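Long-range contact in NADP-dependent 2-hydroxyacid dehydrogenase (Rhizobium etli, PDB 4XCV), which binds NADPH and probably catalyses the NADP-dependent interconversion of 2-hydroxyacids and 2-oxoacids: residues 189-194 with 217-222. Sequence-based numbering, arbitrary orientation.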
loop_
_atom_site.group_PDB
_atom_site.type_symbol
_atom_site.label_atom_id
_atom_site.label_comp_id
_atom_site.label_asym_id
_atom_site.label_seq_id
_atom_site.Cartn_x
_atom_site.Cartn_y
_atom_site.Cartn_z
ATOM N N ARG A 189 -17.023 20.661 -7.887
ATOM C CA ARG A 189 -16.090 20.400 -8.948
ATOM C C ARG A 189 -15.063 19.344 -8.547
ATOM O O ARG A 189 -14.689 18.482 -9.345
ATOM C CB ARG A 189 -15.383 21.712 -9.294
ATOM C CG ARG A 189 -14.394 21.573 -10.372
ATOM C CD ARG A 189 -13.799 22.928 -10.644
ATOM N NE ARG A 189 -12.750 22.749 -11.592
ATOM C CZ ARG A 189 -11.953 23.705 -11.980
ATOM N NH1 ARG A 189 -12.101 24.925 -11.487
ATOM N NH2 ARG A 189 -10.994 23.415 -12.849
ATOM N N PHE A 190 -14.556 19.472 -7.337
ATOM C CA PHE A 190 -13.564 18.540 -6.812
ATOM C C PHE A 190 -14.176 17.155 -6.732
ATOM O O PHE A 190 -13.552 16.195 -7.168
ATOM C CB PHE A 190 -13.104 19.036 -5.440
ATOM C CG PHE A 190 -12.414 18.011 -4.581
ATOM C CD1 PHE A 190 -11.031 17.807 -4.636
ATOM C CD2 PHE A 190 -13.148 17.234 -3.672
ATOM C CE1 PHE A 190 -10.445 16.864 -3.789
ATOM C CE2 PHE A 190 -12.541 16.315 -2.847
ATOM C CZ PHE A 190 -11.198 16.131 -2.919
ATOM N N LEU A 191 -15.400 17.036 -6.213
ATOM C CA LEU A 191 -16.014 15.698 -6.113
ATOM C C LEU A 191 -16.209 15.024 -7.470
ATOM O O LEU A 191 -15.962 13.828 -7.648
ATOM C CB LEU A 191 -17.375 15.774 -5.412
ATOM C CG LEU A 191 -17.329 16.134 -3.924
ATOM C CD1 LEU A 191 -18.742 16.418 -3.419
ATOM C CD2 LEU A 191 -16.696 15.049 -3.117
ATOM N N ALA A 192 -16.585 15.827 -8.457
ATOM C CA ALA A 192 -16.817 15.299 -9.799
ATOM C C ALA A 192 -15.588 14.735 -10.483
ATOM O O ALA A 192 -15.725 13.930 -11.421
ATOM C CB ALA A 192 -17.423 16.393 -10.665
ATOM N N LYS A 193 -14.411 15.136 -10.019
ATOM C CA LYS A 193 -13.128 14.635 -10.505
ATOM C C LYS A 193 -12.567 13.472 -9.706
ATOM O O LYS A 193 -11.532 12.945 -10.078
ATOM C CB LYS A 193 -12.067 15.776 -10.433
ATOM C CG LYS A 193 -12.297 16.953 -11.341
ATOM C CD LYS A 193 -11.381 18.146 -11.045
ATOM C CE LYS A 193 -9.894 17.838 -11.197
ATOM N NZ LYS A 193 -9.436 17.848 -12.613
ATOM N N THR A 194 -13.210 13.126 -8.606
ATOM C CA THR A 194 -12.660 12.180 -7.626
ATOM C C THR A 194 -13.223 10.758 -7.807
ATOM O O THR A 194 -14.430 10.573 -7.793
ATOM C CB THR A 194 -12.933 12.677 -6.204
ATOM O OG1 THR A 194 -12.263 13.918 -6.015
ATOM C CG2 THR A 194 -12.439 11.714 -5.181
ATOM N N LYS A 217 -23.297 11.006 -4.327
ATOM C CA LYS A 217 -23.839 11.102 -5.694
ATOM C C LYS A 217 -23.087 12.085 -6.577
ATOM O O LYS A 217 -23.331 12.101 -7.800
ATOM C CB LYS A 217 -25.329 11.441 -5.661
ATOM C CG LYS A 217 -26.215 10.296 -5.192
ATOM C CD LYS A 217 -27.626 10.773 -4.968
ATOM C CE LYS A 217 -28.401 9.835 -4.077
ATOM N NZ LYS A 217 -28.255 8.400 -4.425
ATOM N N LYS A 218 -22.207 12.918 -5.991
ATOM C CA LYS A 218 -21.391 13.871 -6.771
ATOM C C LYS A 218 -20.023 13.329 -7.179
ATOM O O LYS A 218 -19.354 13.907 -8.030
ATOM C CB LYS A 218 -21.226 15.157 -5.983
ATOM C CG LYS A 218 -22.526 15.945 -5.925
ATOM C CD LYS A 218 -22.330 17.180 -5.075
ATOM C CE LYS A 218 -23.569 18.016 -4.919
ATOM N NZ LYS A 218 -23.316 18.879 -3.724
ATOM N N LEU A 219 -19.615 12.196 -6.631
ATOM C CA LEU A 219 -18.323 11.606 -6.986
ATOM C C LEU A 219 -18.339 11.115 -8.413
ATOM O O LEU A 219 -19.407 10.857 -8.998
ATOM C CB LEU A 219 -18.003 10.448 -6.039
ATOM C CG LEU A 219 -17.644 10.903 -4.623
ATOM C CD1 LEU A 219 -17.628 9.724 -3.647
ATOM C CD2 LEU A 219 -16.317 11.637 -4.593
ATOM N N ARG A 220 -17.155 10.969 -8.989
ATOM C CA ARG A 220 -17.053 10.618 -10.384
ATOM C C ARG A 220 -17.708 9.240 -10.661
ATOM O O ARG A 220 -17.334 8.243 -10.004
ATOM C CB ARG A 220 -15.607 10.669 -10.866
ATOM C CG ARG A 220 -15.521 10.354 -12.339
ATOM C CD ARG A 220 -14.376 11.016 -13.060
ATOM N NE ARG A 220 -13.075 10.588 -12.590
ATOM C CZ ARG A 220 -11.943 11.156 -12.980
ATOM N NH1 ARG A 220 -11.982 12.175 -13.849
ATOM N NH2 ARG A 220 -10.773 10.731 -12.518
ATOM N N ARG A 221 -18.622 9.202 -11.650
ATOM C CA ARG A 221 -19.370 7.954 -11.991
ATOM C C ARG A 221 -18.766 7.192 -13.177
ATOM O O ARG A 221 -19.121 6.018 -13.389
ATOM C CB ARG A 221 -20.824 8.261 -12.305
ATOM C CG ARG A 221 -21.619 8.678 -11.088
ATOM C CD ARG A 221 -22.922 9.336 -11.474
ATOM N NE ARG A 221 -23.584 9.799 -10.257
ATOM C CZ ARG A 221 -24.875 10.064 -10.134
ATOM N NH1 ARG A 221 -25.714 9.915 -11.165
ATOM N NH2 ARG A 221 -25.326 10.467 -8.964
ATOM N N ASP A 222 -17.910 7.825 -13.971
ATOM C CA ASP A 222 -17.452 7.174 -15.181
ATOM C C ASP A 222 -15.949 6.979 -15.174
ATOM O O ASP A 222 -15.301 7.020 -16.221
ATOM C CB ASP A 222 -17.925 7.951 -16.421
ATOM C CG ASP A 222 -17.331 9.361 -16.524
ATOM O OD1 ASP A 222 -16.671 9.842 -15.570
ATOM O OD2 ASP A 222 -17.547 10.000 -17.582
#
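R220 N donates a hydrogen bond to T194 O (3.0 Å, 154° at the hydrogen), which ties the loop 217-222 to the chain just beyond helix 187-192. One residue earlier in the loop, L219 CA makes a CA-H...O contact with L191 O at 3.3 Å. A192 CA does the same toward K218 O. The two methyls of L191 touch different residues: CD1 rests on K218 CB, and CD2 meets L219 CD2 at 3.7 Å. The same L219 methyl lies against T194 CB and CG2. Both segments belong to the Rossmann-type NAD-binding domain of the D-isomer specific 2-hydroxyacid dehydrogenases. Helix 187-192 leads into strand 196-199, and the loop leads toward strand 229-232, which lies beside strand 196-199 in the parallel sheet. T194 OG1 donates a hydrogen bond to F190 O (2.9 Å) from above the carbonyl plane, and K193 N donates a second from the opposite face. In one of its two conformers R220 bends at chi3 (64°), K193 O sits 3.3 Å above the plane of its guanidinium, over the centre, and its NH2 forms a salt bridge with D195. K218 runs extended beyond CG, and its NZ pairs with D188 and E214.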